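Local coordinates for protein of unknown function with a Fic domain (PDB 3CUC) that is of unknown function but carries a Fic/DOC-family domain within a predominantly helical single-chain fold, at residues G64-L68 against K69-E73; R93-T96 against E97-R101. All coordinates share one frame; numbering follows the deposited sequence.

How the contacts relate
Both contacts sit where a loop turns into a helix, and both helices begin with a hydroxyl residue at the N-cap. Contact 1 comes first along the chain and opens helix 68-89 at the surface; contact 2 opens helix 97-107, the next helix, in the part of the chain that belongs to the Fic/DOC family. Helix 68-89 links the two: it starts in contact 1, and the loop that follows it leads into contact 2, where F99 touches M83 and I84 of that same helix. The centres lie about 29 Å apart and the nearest atoms about 14 Å, so the two caps do not touch and each starts its own helix in this largely helical chain.

Contact 1. Residues G64-L68 against K69-E73; sequences GNASL and KDYEE
The methyl group of A66 lies against the ring of Y71, CB 3.4 Å from CE2, where the loop runs in to the helix. The Y71 side chain reaches back along the loop because its CG stands anti to the carbonyl carbon (chi1 -78°). Its OH is hydrogen-bonded to S63 N, while the side chain also touches L56 and Q52 of helix 50-59. These contacts tie the buried tyrosine to the preceding helix and to the loop between them. S67 is the N-cap of helix 68-89: the amide N of D70 donates to S67 OG at 3.0 Å, but the detail of this bond is doubtful because OG sits too close to a neighbouring atom in the model. One residue on, Y71 N gives a weak bond of 3.4 Å to S67 O. A firmer bond of the same i to i+4 kind runs from E72 N to L68 O, 2.9 Å. The side chains of L68 and E72 cross obliquely, and the bend of E72 at chi2 (-73°) carries OE2 to 3.6 Å from L68 CG. K69 folds along the helix toward E73, where K69 NZ and E73 OE2 form a salt bridge of 3.1 Å, a weak hydrogen bond; E73 OE1 has a second cationic partner in R201.

Contact 2. Residues R93-T96 against E97-R101; sequences RPLT and ESFIR
The backbone passes from an extended conformation at T96 into helical angles at E97, and T96 O takes weak bonds from both I100 N and F99 N. T96 is the N-cap of helix 97-107, in the Fic/DOC region of the chain. Its OG1 accepts from F99 N at 3.2 Å with an N-H...O angle of 143°, a bent bond, so the F99 amide is shared between the side-chain oxygen and, more weakly, T96 O. With chi1 at 48°, OG1 falls between the backbone N and the carbonyl carbon of its own residue and faces the first helical turn, where it also lies 3.1 Å from F99 CB. The T96 and F99 side chains cross at about a right angle. F99 then heads away from the cap, CG anti to the backbone N (chi1 175°), and its side chain touches M83, I84 and E87 of helix 68-89. L95, the buried residue before the cap, sends one branch toward the helix: CD1 comes 4.2 Å from F99 CD2 and 4.4 Å from I100 CG1, while the same side chain rests on Y167 of helix 156-173. E97 extends beyond CG in another direction, its carboxylate held by Y133 OH at OE1 and by T161 OG1 at OE2. S98 is exposed, and its OG lies 3.6 Å from T96 CB.

Contact 1. Residues G64-L68 against K69-E73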
ATOM      1  N   GLY A  64      13.774  21.017 -12.606  1.00 22.85           N
ATOM      2  CA  GLY A  64      14.199  20.113 -13.654  1.00 22.53           C
ATOM      3  C   GLY A  64      13.088  19.878 -14.657  1.00 23.26           C
ATOM      4  O   GLY A  64      12.164  20.704 -14.791  1.00 23.76           O
ATOM      5  N   ASN A  65      13.172  18.743 -15.348  1.00 22.30           N
ATOM      6  CA  ASN A  65      12.256  18.409 -16.436  1.00 20.61           C
ATOM      7  C   ASN A  65      11.235  17.367 -15.991  1.00 20.33           C
ATOM      8  O   ASN A  65      11.584  16.401 -15.314  1.00 19.22           O
ATOM      9  CB  ASN A  65      13.055  17.905 -17.623  1.00 20.25           C
ATOM     10  CG  ASN A  65      14.013  18.944 -18.145  1.00 20.21           C
ATOM     11  OD1 ASN A  65      14.993  18.627 -18.826  1.00 19.87           O
ATOM     12  ND2 ASN A  65      13.734  20.206 -17.828  1.00 21.51           N
ATOM     13  N   ALA A  66       9.973  17.591 -16.352  1.00 19.56           N
ATOM     14  CA  ALA A  66       8.869  16.739 -15.921  1.00 19.18           C
ATOM     15  C   ALA A  66       7.638  17.035 -16.740  1.00 20.98           C
ATOM     16  O   ALA A  66       7.651  17.912 -17.608  1.00 23.56           O
ATOM     17  CB  ALA A  66       8.568  16.961 -14.467  1.00 18.90           C
ATOM     18  N   SER A  67       6.566  16.302 -16.474  1.00 22.06           N
ATOM     19  CA  SER A  67       5.271  16.621 -17.080  1.00 22.18           C
ATOM     20  C   SER A  67       4.390  17.092 -15.948  1.00 20.20           C
ATOM     21  O   SER A  67       4.571  16.681 -14.801  1.00 18.17           O
ATOM     22  CB  SER A  67       4.650  15.401 -17.760  1.00 22.67           C
ATOM     23  OG  SER A  67       4.200  14.471 -16.780  1.00 26.10           O
ATOM     24  N   LEU A  68       3.441  17.960 -16.263  1.00 19.61           N
ATOM     25  CA  LEU A  68       2.506  18.417 -15.254  1.00 18.87           C
ATOM     26  C   LEU A  68       1.862  17.202 -14.585  1.00 20.41           C
ATOM     27  O   LEU A  68       1.795  17.132 -13.373  1.00 21.10           O
ATOM     28  CB  LEU A  68       1.461  19.329 -15.881  1.00 16.88           C
ATOM     29  CG  LEU A  68       0.510  19.992 -14.903  1.00 16.36           C
ATOM     30  CD1 LEU A  68       1.299  20.683 -13.817  1.00 11.51           C
ATOM     31  CD2 LEU A  68      -0.408  20.972 -15.638  1.00 13.05           C
ATOM     32  N   LYS A  69       1.451  16.228 -15.394  1.00 23.59           N
ATOM     33  CA  LYS A  69       0.837  14.970 -14.932  1.00 25.55           C
ATOM     34  C   LYS A  69       1.659  14.207 -13.878  1.00 25.93           C
ATOM     35  O   LYS A  69       1.106  13.730 -12.896  1.00 26.65           O
ATOM     36  CB  LYS A  69       0.589  14.057 -16.140  1.00 26.20           C
ATOM     37  CG  LYS A  69      -0.287  12.842 -15.888  1.00 33.07           C
ATOM     38  CD  LYS A  69       0.249  11.614 -16.642  1.00 44.82           C
ATOM     39  CE  LYS A  69      -0.638  10.385 -16.439  1.00 50.49           C
ATOM     40  NZ  LYS A  69       0.163   9.132 -16.281  1.00 52.61           N
ATOM     41  N   ASP A  70       2.964  14.078 -14.076  1.00 26.21           N
ATOM     42  CA  ASP A  70       3.802  13.452 -13.055  1.00 27.31           C
ATOM     43  C   ASP A  70       3.701  14.190 -11.725  1.00 28.23           C
ATOM     44  O   ASP A  70       3.659  13.564 -10.671  1.00 29.23           O
ATOM     45  CB  ASP A  70       5.266  13.410 -13.474  1.00 28.25           C
ATOM     46  CG  ASP A  70       5.520  12.484 -14.639  1.00 31.42           C
ATOM     47  OD1 ASP A  70       5.713  11.264 -14.421  1.00 36.12           O
ATOM     48  OD2 ASP A  70       5.563  13.000 -15.771  1.00 33.61           O
ATOM     49  N   TYR A  71       3.673  15.520 -11.766  1.00 29.71           N
ATOM     50  CA  TYR A  71       3.531  16.312 -10.537  1.00 29.42           C
ATOM     51  C   TYR A  71       2.149  16.137  -9.950  1.00 31.09           C
ATOM     52  O   TYR A  71       2.008  16.038  -8.738  1.00 31.63           O
ATOM     53  CB  TYR A  71       3.827  17.801 -10.764  1.00 28.44           C
ATOM     54  CG  TYR A  71       5.305  18.122 -10.845  1.00 26.44           C
ATOM     55  CD1 TYR A  71       6.157  17.821  -9.792  1.00 25.50           C
ATOM     56  CD2 TYR A  71       5.850  18.728 -11.975  1.00 25.89           C
ATOM     57  CE1 TYR A  71       7.516  18.101  -9.867  1.00 28.82           C
ATOM     58  CE2 TYR A  71       7.204  19.016 -12.055  1.00 24.36           C
ATOM     59  CZ  TYR A  71       8.026  18.701 -10.999  1.00 27.35           C
ATOM     60  OH  TYR A  71       9.364  18.979 -11.072  1.00 29.42           O
ATOM     61  N   GLU A  72       1.133  16.069 -10.803  1.00 33.48           N
ATOM     62  CA  GLU A  72      -0.232  15.913 -10.319  1.00 35.49           C
ATOM     63  C   GLU A  72      -0.438  14.555  -9.653  1.00 37.00           C
ATOM     64  O   GLU A  72      -1.000  14.527  -8.570  1.00 36.45           O
ATOM     65  CB  GLU A  72      -1.274  16.114 -11.423  1.00 35.93           C
ATOM     66  CG  GLU A  72      -1.159  17.397 -12.260  1.00 40.49           C
ATOM     67  CD  GLU A  72      -1.567  18.663 -11.530  1.00 49.05           C
ATOM     68  OE1 GLU A  72      -1.627  18.652 -10.279  1.00 47.91           O
ATOM     69  OE2 GLU A  72      -1.825  19.680 -12.228  1.00 57.41           O
ATOM     70  N   GLU A  73       0.005  13.444 -10.269  1.00 39.97           N
ATOM     71  CA  GLU A  73      -0.218  12.115  -9.684  1.00 41.66           C
ATOM     72  C   GLU A  73       0.543  11.983  -8.369  1.00 41.50           C
ATOM     73  O   GLU A  73       0.032  11.423  -7.402  1.00 42.40           O
ATOM     74  CB  GLU A  73       0.168  10.975 -10.643  1.00 41.88           C
ATOM     75  CG  GLU A  73      -0.845  10.715 -11.744  1.00 44.66           C
ATOM     76  CD  GLU A  73      -0.614   9.399 -12.466  1.00 46.57           C
ATOM     77  OE1 GLU A  73       0.192   8.571 -11.990  1.00 50.79           O
ATOM     78  OE2 GLU A  73      -1.252   9.193 -13.521  1.00 57.00           O
TER

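Contact 2. Residues R93-T96 against E97-R101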
ATOM      1  N   ARG A  93     -14.401   3.233  12.086  1.00 54.84           N
ATOM      2  CA  ARG A  93     -14.849   3.272  10.691  1.00 54.54           C
ATOM      3  C   ARG A  93     -14.395   2.017   9.938  1.00 52.17           C
ATOM      4  O   ARG A  93     -13.206   1.819   9.743  1.00 49.89           O
ATOM      5  CB  ARG A  93     -14.316   4.523   9.989  1.00 54.74           C
ATOM      6  CG  ARG A  93     -15.195   4.981   8.841  1.00 59.28           C
ATOM      7  CD  ARG A  93     -14.671   6.250   8.181  1.00 66.05           C
ATOM      8  NE  ARG A  93     -14.520   7.384   9.101  1.00 73.98           N
ATOM      9  CZ  ARG A  93     -14.221   8.631   8.721  1.00 79.48           C
ATOM     10  NH1 ARG A  93     -14.051   8.931   7.435  1.00 82.78           N
ATOM     11  NH2 ARG A  93     -14.101   9.595   9.628  1.00 80.22           N
ATOM     12  N   PRO A  94     -15.343   1.155   9.524  1.00 50.89           N
ATOM     13  CA  PRO A  94     -14.938  -0.029   8.772  1.00 49.63           C
ATOM     14  C   PRO A  94     -14.485   0.301   7.352  1.00 48.97           C
ATOM     15  O   PRO A  94     -14.865   1.338   6.794  1.00 48.47           O
ATOM     16  CB  PRO A  94     -16.211  -0.870   8.737  1.00 49.34           C
ATOM     17  CG  PRO A  94     -17.306   0.107   8.835  1.00 49.97           C
ATOM     18  CD  PRO A  94     -16.803   1.200   9.721  1.00 50.90           C
ATOM     19  N   LEU A  95     -13.672  -0.587   6.783  1.00 48.47           N
ATOM     20  CA  LEU A  95     -13.202  -0.436   5.410  1.00 48.05           C
ATOM     21  C   LEU A  95     -14.389  -0.542   4.460  1.00 48.42           C
ATOM     22  O   LEU A  95     -15.142  -1.517   4.492  1.00 50.21           O
ATOM     23  CB  LEU A  95     -12.151  -1.505   5.078  1.00 48.16           C
ATOM     24  CG  LEU A  95     -11.443  -1.383   3.728  1.00 46.65           C
ATOM     25  CD1 LEU A  95     -10.769  -0.037   3.610  1.00 44.45           C
ATOM     26  CD2 LEU A  95     -10.433  -2.505   3.562  1.00 45.88           C
ATOM     27  N   THR A  96     -14.564   0.472   3.628  1.00 47.32           N
ATOM     28  CA  THR A  96     -15.720   0.543   2.752  1.00 46.18           C
ATOM     29  C   THR A  96     -15.289   0.513   1.295  1.00 46.45           C
ATOM     30  O   THR A  96     -14.203   0.988   0.947  1.00 46.19           O
ATOM     31  CB  THR A  96     -16.495   1.835   3.009  1.00 45.95           C
ATOM     32  OG1 THR A  96     -15.578   2.933   3.021  1.00 46.27           O
ATOM     33  CG2 THR A  96     -17.215   1.768   4.349  1.00 38.85           C
ATOM     34  N   GLU A  97     -16.143  -0.051   0.445  1.00 46.84           N
ATOM     35  CA  GLU A  97     -15.918   0.007  -0.998  1.00 47.09           C
ATOM     36  C   GLU A  97     -15.861   1.459  -1.465  1.00 46.52           C
ATOM     37  O   GLU A  97     -15.050   1.796  -2.319  1.00 47.36           O
ATOM     38  CB  GLU A  97     -17.005  -0.750  -1.770  1.00 46.64           C
ATOM     39  CG  GLU A  97     -16.928  -2.261  -1.645  1.00 48.12           C
ATOM     40  CD  GLU A  97     -17.990  -2.964  -2.470  1.00 49.55           C
ATOM     41  OE1 GLU A  97     -17.938  -2.855  -3.714  1.00 54.99           O
ATOM     42  OE2 GLU A  97     -18.865  -3.631  -1.872  1.00 53.62           O
ATOM     43  N   SER A  98     -16.700   2.319  -0.892  1.00 46.11           N
ATOM     44  CA  SER A  98     -16.742   3.725  -1.303  1.00 46.39           C
ATOM     45  C   SER A  98     -15.453   4.464  -0.976  1.00 46.81           C
ATOM     46  O   SER A  98     -15.038   5.337  -1.738  1.00 47.06           O
ATOM     47  CB  SER A  98     -17.934   4.449  -0.682  1.00 45.80           C
ATOM     48  OG  SER A  98     -18.140   4.032   0.653  1.00 49.76           O
ATOM     49  N   PHE A  99     -14.811   4.117   0.140  1.00 47.20           N
ATOM     50  CA  PHE A  99     -13.523   4.724   0.475  1.00 47.20           C
ATOM     51  C   PHE A  99     -12.463   4.335  -0.551  1.00 48.25           C
ATOM     52  O   PHE A  99     -11.679   5.183  -0.978  1.00 49.42           O
ATOM     53  CB  PHE A  99     -13.051   4.334   1.883  1.00 46.80           C
ATOM     54  CG  PHE A  99     -11.668   4.848   2.220  1.00 46.02           C
ATOM     55  CD1 PHE A  99     -11.464   6.197   2.486  1.00 43.54           C
ATOM     56  CD2 PHE A  99     -10.572   3.985   2.252  1.00 40.93           C
ATOM     57  CE1 PHE A  99     -10.195   6.679   2.785  1.00 43.47           C
ATOM     58  CE2 PHE A  99      -9.300   4.460   2.545  1.00 43.08           C
ATOM     59  CZ  PHE A  99      -9.110   5.806   2.817  1.00 44.80           C
ATOM     60  N   ILE A 100     -12.452   3.064  -0.949  1.00 48.37           N
ATOM     61  CA  ILE A 100     -11.462   2.560  -1.899  1.00 48.31           C
ATOM     62  C   ILE A 100     -11.657   3.217  -3.263  1.00 49.11           C
ATOM     63  O   ILE A 100     -10.689   3.572  -3.937  1.00 47.92           O
ATOM     64  CB  ILE A 100     -11.535   1.025  -2.044  1.00 48.19           C
ATOM     65  CG1 ILE A 100     -11.206   0.344  -0.714  1.00 47.48           C
ATOM     66  CG2 ILE A 100     -10.550   0.544  -3.100  1.00 45.61           C
ATOM     67  CD1 ILE A 100     -11.494  -1.137  -0.701  1.00 45.86           C
ATOM     68  N   ARG A 101     -12.917   3.391  -3.646  1.00 50.56           N
ATOM     69  CA  ARG A 101     -13.265   4.041  -4.904  1.00 52.42           C
ATOM     70  C   ARG A 101     -12.833   5.508  -4.889  1.00 52.30           C
ATOM     71  O   ARG A 101     -12.258   5.999  -5.856  1.00 52.57           O
ATOM     72  CB  ARG A 101     -14.771   3.924  -5.169  1.00 53.27           C
ATOM     73  CG  ARG A 101     -15.272   2.480  -5.328  1.00 58.02           C
ATOM     74  CD  ARG A 101     -16.776   2.355  -5.069  1.00 65.62           C
ATOM     75  NE  ARG A 101     -17.526   2.722  -6.264  1.00 67.58           N
ATOM     76  CZ  ARG A 101     -17.839   1.887  -7.252  1.00 73.96           C
ATOM     77  NH1 ARG A 101     -17.494   0.608  -7.200  1.00 76.25           N
ATOM     78  NH2 ARG A 101     -18.509   2.335  -8.304  1.00 77.77           N
TER